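Local coordinates for protein extracellular invertase (Aspergillus kawachii, PDB 5XH8) that probably hydrolyses sucrose and transfers fructosyl units to make fructooligosaccharides such as 1-kestose, as a glycoside hydrolase family 32 beta-fructofuranosidase, at residues 40-45 / 345-350. Numbering follows the deposited sequence.
Sequences GDPCLH and YVWLSG
W347, P42, Y345 and H45 form a buried side-chain packing contact between the first blade of the propeller (strand 37-47) and the last (strand 341-348). The axes of the two short strand segments run nearly antiparallel, at 158°, but no hydrogen bond joins the segments. G40 lies against one face of the W347 indole. G40 O is 3.4 Å from W347 CD1, and G40 CA is 3.6 Å from W347 NE1. D41 OD1 approaches the same face farther along, 4.0 Å from W347 CE3. The carboxylate and indole planes are 49° apart. CG of W347 is anti to the backbone N, which places it near G40 O. A hydrogen bond from W347 NE1 to I39 O helps hold the ring. S349 CA lies over the opposite face, near the rim.

The contact lies at the closure of the five-bladed beta-propeller of family 32. D41-P42 probably corresponds to the Asp-Pro of the family's Asn-Asp-Pro motif, with G40 in the asparagine position. The aspartate of that motif lies in the active site of relatives. Consistent with this, D41 OD2 hydrogen-bonds a glycerol.

The P42 ring touches both W347 and Y345. P42 CD meets W347 CB at 3.7 Å, and P42 CG rests on Y345 O at 3.3 Å. Farther along, H45 NE2 comes 3.7 Å from Y345 CD1, the ring planes tilted at 57°. Hydrogen bonds from H45 NE2 to A322 O and from G57 N to H45 ND1 fix the imidazole, while Y345 OH hydrogen-bonds Y76 OH.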
ATOM      1  N   GLY A  40      23.038  10.632   7.604  1.00 19.10           N
ATOM      2  CA  GLY A  40      21.770  11.051   8.170  1.00 19.68           C
ATOM      3  C   GLY A  40      21.476  10.254   9.441  1.00 20.48           C
ATOM      4  O   GLY A  40      22.391   9.830  10.125  1.00 20.27           O
ATOM      5  N   ASP A  41      20.190  10.039   9.717  1.00 20.62           N
ATOM      6  CA  ASP A  41      19.719   9.383  10.955  1.00 20.98           C
ATOM      7  C   ASP A  41      20.421   8.041  11.133  1.00 20.22           C
ATOM      8  O   ASP A  41      20.462   7.248  10.171  1.00 20.68           O
ATOM      9  CB  ASP A  41      18.225   9.044  10.888  1.00 21.11           C
ATOM     10  CG  ASP A  41      17.320  10.242  10.715  1.00 22.35           C
ATOM     11  OD1 ASP A  41      17.798  11.322  10.323  1.00 22.10           O
ATOM     12  OD2 ASP A  41      16.090  10.073  10.940  1.00 21.32           O
ATOM     13  N   PRO A  42      20.951   7.759  12.339  1.00 18.76           N
ATOM     14  CA  PRO A  42      21.344   6.388  12.586  1.00 19.12           C
ATOM     15  C   PRO A  42      20.074   5.508  12.679  1.00 19.73           C
ATOM     16  O   PRO A  42      18.998   6.016  12.962  1.00 19.22           O
ATOM     17  CB  PRO A  42      22.076   6.470  13.922  1.00 19.42           C
ATOM     18  CG  PRO A  42      21.395   7.603  14.627  1.00 19.64           C
ATOM     19  CD  PRO A  42      21.088   8.595  13.546  1.00 19.06           C
ATOM     20  N   CYS A  43      20.214   4.223  12.379  1.00 20.40           N
ATOM     21  CA  CYS A  43      19.107   3.266  12.463  1.00 20.93           C
ATOM     22  C   CYS A  43      19.687   1.882  12.245  1.00 20.93           C
ATOM     23  O   CYS A  43      20.914   1.719  12.167  1.00 20.84           O
ATOM     24  CB  CYS A  43      17.998   3.585  11.424  1.00 22.06           C
ATOM     25  SG  CYS A  43      18.559   3.664   9.715  1.00 23.34           S
ATOM     26  N   LEU A  44      18.822   0.872  12.233  1.00 20.99           N
ATOM     27  CA  LEU A  44      19.171  -0.482  11.800  1.00 22.12           C
ATOM     28  C   LEU A  44      20.105  -1.258  12.757  1.00 23.39           C
ATOM     29  O   LEU A  44      20.391  -2.432  12.484  1.00 26.26           O
ATOM     30  CB  LEU A  44      19.736  -0.449  10.350  1.00 22.69           C
ATOM     31  CG  LEU A  44      20.219  -1.727   9.640  1.00 24.40           C
ATOM     32  CD1 LEU A  44      19.806  -1.763   8.178  1.00 26.15           C
ATOM     33  CD2 LEU A  44      21.719  -1.895   9.757  1.00 26.01           C
ATOM     34  N   HIS A  45      20.498  -0.675  13.895  1.00 22.16           N
ATOM     35  CA  HIS A  45      21.485  -1.304  14.778  1.00 22.64           C
ATOM     36  C   HIS A  45      21.011  -2.691  15.261  1.00 23.47           C
ATOM     37  O   HIS A  45      19.826  -2.872  15.543  1.00 25.70           O
ATOM     38  CB  HIS A  45      21.747  -0.509  16.069  1.00 23.01           C
ATOM     39  CG  HIS A  45      21.991   0.954  15.908  1.00 23.37           C
ATOM     40  ND1 HIS A  45      22.761   1.487  14.893  1.00 24.32           N
ATOM     41  CD2 HIS A  45      21.648   1.994  16.700  1.00 23.20           C
ATOM     42  CE1 HIS A  45      22.825   2.798  15.026  1.00 23.50           C
ATOM     43  NE2 HIS A  45      22.174   3.129  16.130  1.00 24.77           N
ATOM     44  N   TYR A 345      23.293   6.138  19.732  1.00 24.55           N
ATOM     45  CA  TYR A 345      24.039   7.040  18.863  1.00 22.76           C
ATOM     46  C   TYR A 345      23.142   8.189  18.463  1.00 22.44           C
ATOM     47  O   TYR A 345      22.127   8.008  17.777  1.00 24.20           O
ATOM     48  CB  TYR A 345      24.520   6.330  17.588  1.00 22.93           C
ATOM     49  CG  TYR A 345      25.530   5.249  17.803  1.00 21.90           C
ATOM     50  CD1 TYR A 345      25.131   3.959  18.164  1.00 24.14           C
ATOM     51  CD2 TYR A 345      26.884   5.487  17.629  1.00 22.83           C
ATOM     52  CE1 TYR A 345      26.059   2.953  18.375  1.00 24.28           C
ATOM     53  CE2 TYR A 345      27.822   4.497  17.820  1.00 22.41           C
ATOM     54  CZ  TYR A 345      27.413   3.227  18.201  1.00 24.17           C
ATOM     55  OH  TYR A 345      28.329   2.229  18.400  1.00 23.31           O
ATOM     56  N   VAL A 346      23.532   9.381  18.870  1.00 22.91           N
ATOM     57  CA  VAL A 346      22.900  10.618  18.445  1.00 22.22           C
ATOM     58  C   VAL A 346      23.513  11.092  17.119  1.00 22.88           C
ATOM     59  O   VAL A 346      24.707  10.966  16.921  1.00 22.83           O
ATOM     60  CB  VAL A 346      23.114  11.704  19.513  1.00 21.74           C
ATOM     61  CG1 VAL A 346      22.529  13.055  19.081  1.00 22.11           C
ATOM     62  CG2 VAL A 346      22.488  11.263  20.831  1.00 22.46           C
ATOM     63  N   TRP A 347      22.689  11.645  16.237  1.00 21.56           N
ATOM     64  CA  TRP A 347      23.159  12.221  14.979  1.00 22.45           C
ATOM     65  C   TRP A 347      23.554  13.671  15.216  1.00 21.65           C
ATOM     66  O   TRP A 347      22.817  14.403  15.866  1.00 22.40           O
ATOM     67  CB  TRP A 347      22.034  12.195  13.942  1.00 21.73           C
ATOM     68  CG  TRP A 347      22.294  12.770  12.580  1.00 21.27           C
ATOM     69  CD1 TRP A 347      23.394  12.592  11.810  1.00 21.10           C
ATOM     70  CD2 TRP A 347      21.392  13.576  11.812  1.00 21.55           C
ATOM     71  NE1 TRP A 347      23.241  13.235  10.613  1.00 22.28           N
ATOM     72  CE2 TRP A 347      22.021  13.853  10.588  1.00 21.89           C
ATOM     73  CE3 TRP A 347      20.111  14.098  12.047  1.00 21.84           C
ATOM     74  CZ2 TRP A 347      21.419  14.622   9.591  1.00 21.34           C
ATOM     75  CZ3 TRP A 347      19.515  14.869  11.061  1.00 22.15           C
ATOM     76  CH2 TRP A 347      20.164  15.124   9.849  1.00 22.10           C
ATOM     77  N   LEU A 348      24.680  14.081  14.640  1.00 21.37           N
ATOM     78  CA  LEU A 348      25.062  15.496  14.569  1.00 21.04           C
ATOM     79  C   LEU A 348      25.051  15.892  13.103  1.00 21.72           C
ATOM     80  O   LEU A 348      25.998  15.602  12.352  1.00 21.92           O
ATOM     81  CB  LEU A 348      26.448  15.722  15.186  1.00 22.30           C
ATOM     82  CG  LEU A 348      26.888  17.198  15.364  1.00 21.54           C
ATOM     83  CD1 LEU A 348      26.007  17.869  16.400  1.00 22.32           C
ATOM     84  CD2 LEU A 348      28.371  17.319  15.756  1.00 22.14           C
ATOM     85  N   SER A 349      23.953  16.516  12.686  1.00 21.23           N
ATOM     86  CA  SER A 349      23.827  17.001  11.335  1.00 21.93           C
ATOM     87  C   SER A 349      24.946  17.987  11.011  1.00 21.55           C
ATOM     88  O   SER A 349      25.253  18.880  11.818  1.00 20.64           O
ATOM     89  CB  SER A 349      22.482  17.704  11.124  1.00 22.48           C
ATOM     90  OG  SER A 349      22.484  18.410   9.886  1.00 22.75           O
ATOM     91  N   GLY A 350      25.538  17.826   9.837  1.00 22.71           N
ATOM     92  CA  GLY A 350      26.694  18.632   9.433  1.00 24.52           C
ATOM     93  C   GLY A 350      26.357  20.006   8.873  1.00 26.02           C
ATOM     94  O   GLY A 350      27.251  20.842   8.759  1.00 26.46           O
TER